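Local coordinates for protein nitrate reductase (Ulva prolifera, PDB 5YLY) that reduces nitrate in the first step of nitrate assimilation, its FAD-containing cytochrome b5 reductase domain probably taking electrons from NADH, at residues S160-I168 against L252-L263. Residues are numbered along the deposited sequence; the frame is centred on the assembly and turned at random.
Sequences SEVKRINMI and LFRYEPGTISVL
Thr259 OG1 is gripped side-on by two nitrogens of Arg164 in one of its two modelled conformers, NE at 2.8 Å and NH1 at 2.9 Å, and lies in the guanidinium plane. Both residues start neighbouring parallel strands, 164-170 and 259-264, of the six-stranded sheet in the NAD-binding half of this ferredoxin reductase-like domain. A bend at chi3 (-42°) turns this guanidinium back over Phe253: the planes stack 20° apart, and Arg164 CD sits over the ring centre, 3.7 Å from the centroid. Glu256 comes over the opposite guanidinium face, its OE2 making a long salt bridge to Arg164 NH1 at 3.6 Å.

Farther along the same sheet face, the buried amide of Asn166 clasps the backbone of Phe253. Asn166 OD1 accepts from Phe253 N, while Asn166 ND2 gives a nearly straight bond (169°) to a lone pair of Phe253 O. A second bond from Asn166 ND2 reaches Ser261 OG at 3.2 Å. Replacing Asn166 by alanine is likely to cost Phe253 N and O these partners, and Ser261 OG its donor, freeing the segment after helix 245-251 to shift.

Backbone bonds join the strands from Ile260 N to Arg164 O through to Ile168 N to Val262 O. At their start Gly258 O, in the type II turn 256-259, accepts from both Lys163 N and Arg164 N. On the other face Ile165 lies alongside Ile260 and Met167 alongside Val262, under helix 174-185, where Met167 meets Met177 and Val180. Two residues beyond Asn166, on its face of the sheet, Ile168 CD1 meets Leu252 CD1 at 3.7 Å.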
loop_
_atom_site.group_PDB
_atom_site.type_symbol
_atom_site.label_atom_id
_atom_site.label_comp_id
_atom_site.label_asym_id
_atom_site.label_seq_id
_atom_site.Cartn_x
_atom_site.Cartn_y
_atom_site.Cartn_z
ATOM N N SER A 160 2.376 21.269 1.939
ATOM C CA SER A 160 3.407 21.420 2.975
ATOM C C SER A 160 4.696 20.708 2.692
ATOM O O SER A 160 4.702 19.685 2.000
ATOM C CB SER A 160 2.894 20.969 4.341
ATOM O OG SER A 160 3.913 21.085 5.321
ATOM N N GLU A 161 5.790 21.219 3.285
ATOM C CA GLU A 161 7.082 20.551 3.217
ATOM C C GLU A 161 7.034 19.444 4.259
ATOM O O GLU A 161 6.256 19.504 5.220
ATOM C CB GLU A 161 8.248 21.515 3.522
ATOM C CG GLU A 161 8.634 22.413 2.357
ATOM C CD GLU A 161 9.685 23.450 2.710
ATOM O OE1 GLU A 161 9.452 24.243 3.654
ATOM O OE2 GLU A 161 10.745 23.468 2.044
ATOM N N VAL A 162 7.836 18.411 4.049
ATOM C CA VAL A 162 7.856 17.266 4.947
ATOM C C VAL A 162 9.295 16.757 4.995
ATOM O O VAL A 162 9.990 16.788 3.977
ATOM C CB VAL A 162 6.790 16.195 4.543
ATOM C CG1 VAL A 162 7.036 15.630 3.133
ATOM C CG2 VAL A 162 6.684 15.075 5.579
ATOM N N LYS A 163 9.745 16.358 6.180
ATOM C CA LYS A 163 11.099 15.844 6.406
ATOM C C LYS A 163 11.090 14.393 6.891
ATOM O O LYS A 163 12.083 13.667 6.703
ATOM C CB LYS A 163 11.796 16.683 7.487
ATOM C CG LYS A 163 11.955 18.163 7.144
ATOM C CD LYS A 163 12.823 18.894 8.177
ATOM C CE LYS A 163 14.299 18.900 7.823
ATOM N NZ LYS A 163 15.143 19.409 8.941
ATOM N N ARG A 164 9.992 14.009 7.581
ATOM C CA ARG A 164 9.833 12.684 8.181
ATOM C C ARG A 164 8.422 12.149 7.986
ATOM O O ARG A 164 7.442 12.892 8.156
ATOM C CB ARG A 164 10.186 12.726 9.671
ATOM C CG ARG A 164 11.625 13.194 9.967
ATOM C CD ARG A 164 12.006 13.113 11.433
ATOM N NE ARG A 164 10.931 13.577 12.304
ATOM C CZ ARG A 164 10.954 13.521 13.631
ATOM N NH1 ARG A 164 9.918 13.945 14.332
ATOM N NH2 ARG A 164 12.022 13.052 14.265
ATOM N N ILE A 165 8.316 10.868 7.592
ATOM C CA ILE A 165 6.991 10.280 7.382
ATOM C C ILE A 165 6.887 8.988 8.142
ATOM O O ILE A 165 7.645 8.049 7.858
ATOM C CB ILE A 165 6.651 10.043 5.867
ATOM C CG1 ILE A 165 6.750 11.359 5.037
ATOM C CG2 ILE A 165 5.261 9.380 5.725
ATOM C CD1 ILE A 165 6.496 11.206 3.507
ATOM N N ASN A 166 5.879 8.903 9.034
ATOM C CA ASN A 166 5.523 7.665 9.704
ATOM C C ASN A 166 4.526 6.968 8.806
ATOM O O ASN A 166 3.663 7.625 8.231
ATOM C CB ASN A 166 4.812 7.961 11.034
ATOM C CG ASN A 166 5.724 8.360 12.137
ATOM O OD1 ASN A 166 6.900 7.992 12.151
ATOM N ND2 ASN A 166 5.179 9.094 13.117
ATOM N N MET A 167 4.595 5.644 8.728
ATOM C CA MET A 167 3.652 4.865 7.951
ATOM C C MET A 167 3.126 3.739 8.798
ATOM O O MET A 167 3.909 2.987 9.397
ATOM C CB MET A 167 4.337 4.289 6.703
ATOM C CG MET A 167 4.922 5.352 5.815
ATOM S SD MET A 167 5.730 4.591 4.429
ATOM C CE MET A 167 6.020 6.021 3.493
ATOM N N ILE A 168 1.798 3.632 8.876
ATOM C CA ILE A 168 1.205 2.530 9.607
ATOM C C ILE A 168 0.321 1.782 8.627
ATOM O O ILE A 168 -0.627 2.357 8.092
ATOM C CB ILE A 168 0.434 2.916 10.893
ATOM C CG1 ILE A 168 1.249 3.852 11.818
ATOM C CG2 ILE A 168 -0.044 1.644 11.616
ATOM C CD1 ILE A 168 0.425 4.244 13.161
ATOM N N LEU A 252 7.962 4.513 15.692
ATOM C CA LEU A 252 7.701 5.726 14.913
ATOM C C LEU A 252 8.292 7.015 15.450
ATOM O O LEU A 252 8.674 7.089 16.616
ATOM C CB LEU A 252 6.158 5.882 14.779
ATOM C CG LEU A 252 5.374 4.651 14.243
ATOM C CD1 LEU A 252 3.898 4.885 14.356
ATOM C CD2 LEU A 252 5.771 4.326 12.751
ATOM N N PHE A 253 8.312 8.056 14.606
ATOM C CA PHE A 253 8.750 9.391 15.034
ATOM C C PHE A 253 7.630 10.071 15.832
ATOM O O PHE A 253 6.446 9.911 15.500
ATOM C CB PHE A 253 9.033 10.291 13.807
ATOM C CG PHE A 253 10.164 9.873 12.898
ATOM C CD1 PHE A 253 11.472 9.801 13.373
ATOM C CD2 PHE A 253 9.932 9.612 11.554
ATOM C CE1 PHE A 253 12.521 9.446 12.522
ATOM C CE2 PHE A 253 10.988 9.277 10.697
ATOM C CZ PHE A 253 12.276 9.196 11.190
ATOM N N ARG A 254 8.000 10.889 16.833
ATOM C CA ARG A 254 7.023 11.707 17.549
ATOM C C ARG A 254 6.737 12.901 16.639
ATOM O O ARG A 254 7.550 13.198 15.757
ATOM C CB ARG A 254 7.602 12.209 18.881
ATOM C CG ARG A 254 7.733 11.110 19.929
ATOM C CD ARG A 254 7.844 11.642 21.349
ATOM N NE ARG A 254 6.574 12.099 21.918
ATOM C CZ ARG A 254 5.661 11.318 22.490
ATOM N NH1 ARG A 254 4.538 11.842 22.968
ATOM N NH2 ARG A 254 5.853 10.010 22.574
ATOM N N TYR A 255 5.604 13.582 16.826
ATOM C CA TYR A 255 5.327 14.763 16.011
ATOM C C TYR A 255 6.282 15.937 16.333
ATOM O O TYR A 255 6.584 16.220 17.488
ATOM C CB TYR A 255 3.857 15.234 16.131
ATOM C CG TYR A 255 3.617 16.561 15.437
ATOM C CD1 TYR A 255 3.615 16.652 14.046
ATOM C CD2 TYR A 255 3.521 17.746 16.168
ATOM C CE1 TYR A 255 3.471 17.880 13.400
ATOM C CE2 TYR A 255 3.384 18.980 15.531
ATOM C CZ TYR A 255 3.350 19.041 14.147
ATOM O OH TYR A 255 3.210 20.251 13.512
ATOM N N GLU A 256 6.718 16.613 15.281
ATOM C CA GLU A 256 7.509 17.840 15.236
ATOM C C GLU A 256 7.071 18.479 13.915
ATOM O O GLU A 256 6.750 17.723 12.993
ATOM C CB GLU A 256 9.018 17.520 15.131
ATOM C CG GLU A 256 9.743 17.306 16.448
ATOM C CD GLU A 256 11.152 16.767 16.270
ATOM O OE1 GLU A 256 11.907 17.322 15.440
ATOM O OE2 GLU A 256 11.495 15.772 16.949
ATOM N N PRO A 257 7.151 19.819 13.720
ATOM C CA PRO A 257 6.808 20.379 12.396
ATOM C C PRO A 257 7.676 19.707 11.322
ATOM O O PRO A 257 8.872 19.528 11.515
ATOM C CB PRO A 257 7.140 21.874 12.542
ATOM C CG PRO A 257 7.020 22.142 14.027
ATOM C CD PRO A 257 7.532 20.884 14.679
ATOM N N GLY A 258 7.050 19.247 10.256
ATOM C CA GLY A 258 7.775 18.565 9.195
ATOM C C GLY A 258 7.595 17.057 9.233
ATOM O O GLY A 258 8.100 16.376 8.350
ATOM N N THR A 259 6.917 16.526 10.274
ATOM C CA THR A 259 6.636 15.087 10.456
ATOM C C THR A 259 5.153 14.842 10.280
ATOM O O THR A 259 4.326 15.517 10.910
ATOM C CB THR A 259 7.110 14.547 11.838
ATOM O OG1 THR A 259 8.473 14.892 12.038
ATOM C CG2 THR A 259 6.975 13.016 11.956
ATOM N N ILE A 260 4.821 13.878 9.419
ATOM C CA ILE A 260 3.439 13.456 9.194
ATOM C C ILE A 260 3.358 11.958 9.416
ATOM O O ILE A 260 4.390 11.277 9.448
ATOM C CB ILE A 260 2.854 13.880 7.805
ATOM C CG1 ILE A 260 3.617 13.188 6.623
ATOM C CG2 ILE A 260 2.795 15.419 7.670
ATOM C CD1 ILE A 260 2.921 13.329 5.252
ATOM N N SER A 261 2.136 11.446 9.570
ATOM C CA SER A 261 1.882 10.014 9.669
ATOM C C SER A 261 0.828 9.703 8.630
ATOM O O SER A 261 -0.120 10.484 8.476
ATOM C CB SER A 261 1.378 9.617 11.060
ATOM O OG SER A 261 2.324 9.925 12.067
ATOM N N VAL A 262 1.043 8.623 7.859
ATOM C CA VAL A 262 0.090 8.177 6.839
ATOM C C VAL A 262 -0.360 6.779 7.198
ATOM O O VAL A 262 0.425 6.000 7.735
ATOM C CB VAL A 262 0.570 8.351 5.370
ATOM C CG1 VAL A 262 0.729 9.827 5.022
ATOM C CG2 VAL A 262 1.866 7.576 5.103
ATOM N N LEU A 263 -1.623 6.459 6.955
ATOM C CA LEU A 263 -2.204 5.214 7.428
ATOM C C LEU A 263 -3.029 4.530 6.391
ATOM O O LEU A 263 -3.763 5.188 5.659
ATOM C CB LEU A 263 -3.153 5.527 8.619
ATOM C CG LEU A 263 -2.546 6.099 9.914
ATOM C CD1 LEU A 263 -2.428 7.609 9.848
ATOM C CD2 LEU A 263 -3.492 5.853 11.067
#